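Local coordinates for thiamin pyrophosphokinase (Geobacillus thermodenitrificans, PDB 3K94), which probably catalyses the transfer of pyrophosphate from ATP to thiamine, forming thiamine diphosphate, at residues Ile83-Asp86 against Trp87-Glu90. Numbering follows the deposited sequence.
Sequences IALD and WAVE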
# COMPACT_ATOMS: atom_id res chain seq x y z
N ILE B 83 17.91 6.05 -4.47
CA ILE B 83 19.00 6.77 -5.10
C ILE B 83 18.52 7.46 -6.37
O ILE B 83 18.92 8.61 -6.63
CB ILE B 83 20.28 5.91 -5.35
CG1 ILE B 83 19.98 4.67 -6.20
CG2 ILE B 83 20.91 5.49 -4.03
CD1 ILE B 83 21.16 3.73 -6.30
N ALA B 84 17.64 6.80 -7.12
CA ALA B 84 17.07 7.44 -8.31
C ALA B 84 16.31 8.71 -7.94
O ALA B 84 16.50 9.76 -8.55
CB ALA B 84 16.16 6.46 -9.09
N LEU B 85 15.47 8.63 -6.92
CA LEU B 85 14.69 9.79 -6.52
C LEU B 85 15.59 10.90 -5.94
O LEU B 85 15.39 12.07 -6.25
CB LEU B 85 13.58 9.43 -5.54
CG LEU B 85 12.69 10.60 -5.14
CD1 LEU B 85 11.92 11.19 -6.34
CD2 LEU B 85 11.76 10.16 -4.05
N ASP B 86 16.55 10.51 -5.11
CA ASP B 86 17.52 11.45 -4.56
C ASP B 86 18.15 12.30 -5.68
O ASP B 86 18.36 13.51 -5.53
CB ASP B 86 18.61 10.70 -3.79
CG ASP B 86 18.15 10.16 -2.45
OD1 ASP B 86 17.08 10.58 -1.95
OD2 ASP B 86 18.87 9.31 -1.89
N TRP B 87 18.44 11.67 -6.81
CA TRP B 87 19.01 12.37 -7.95
C TRP B 87 17.94 13.23 -8.62
O TRP B 87 18.13 14.43 -8.81
CB TRP B 87 19.65 11.38 -8.94
CG TRP B 87 20.02 12.00 -10.26
CD1 TRP B 87 21.17 12.70 -10.55
CD2 TRP B 87 19.24 12.01 -11.47
NE1 TRP B 87 21.15 13.13 -11.85
CE2 TRP B 87 19.98 12.72 -12.44
CE3 TRP B 87 17.99 11.48 -11.82
CZ2 TRP B 87 19.51 12.93 -13.74
CZ3 TRP B 87 17.53 11.68 -13.12
CH2 TRP B 87 18.28 12.40 -14.06
N ALA B 88 16.82 12.61 -8.97
CA ALA B 88 15.71 13.30 -9.60
C ALA B 88 15.34 14.63 -8.93
O ALA B 88 15.11 15.62 -9.61
CB ALA B 88 14.48 12.39 -9.65
N VAL B 89 15.25 14.65 -7.60
CA VAL B 89 14.83 15.87 -6.92
C VAL B 89 15.84 17.03 -7.02
O VAL B 89 15.56 18.13 -6.56
CB VAL B 89 14.51 15.65 -5.42
CG1 VAL B 89 13.41 14.61 -5.27
CG2 VAL B 89 15.77 15.26 -4.65
N GLU B 90 16.99 16.77 -7.62
CA GLU B 90 17.99 17.82 -7.85
C GLU B 90 17.90 18.45 -9.24
O GLU B 90 18.61 19.41 -9.53
CB GLU B 90 19.41 17.28 -7.66
CG GLU B 90 19.74 16.87 -6.25
CD GLU B 90 21.16 16.35 -6.13
OE1 GLU B 90 21.66 16.29 -4.99
OE2 GLU B 90 21.76 15.99 -7.16
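Leu85 and Val89, one helical turn apart, meet mainly through CD1 of Leu85 and CG1 of Val89, which lie 3.9 Å apart, the two side chains crossing at a slant. The CB of Leu85 leaves its CA pointing away from 87-90; CG anti to the backbone N (chi1 -177°), together with the turn at chi2 (63°), brings CD1 back to its partner. The other branch of Val89, CG2, sits between backbone N and carbonyl carbon and comes 3.2 Å from Asp86 O. The backbone linking them is alpha-helical, with Val89 N bonded to Leu85 O at 2.9 Å and Ala88 N to Ala84 O with an N-H...O angle of 176°. The segment belongs to helix 80-88 in the catalytic domain, packed on the parallel part of the mixed sheet: Ala84 touches Val30 and Phe48, and Trp87 touches Val28 and Arg46. Glu90 N is bonded to Trp87 O at 2.9 Å, an i to i+3 bond. Trp87 presents its ring edge to Ala84 O, which lies in the ring plane, 4.0 Å from CE3. Asp86 turns its carboxylate elsewhere, OD1 being hydrogen-bonded to Tyr119 OH.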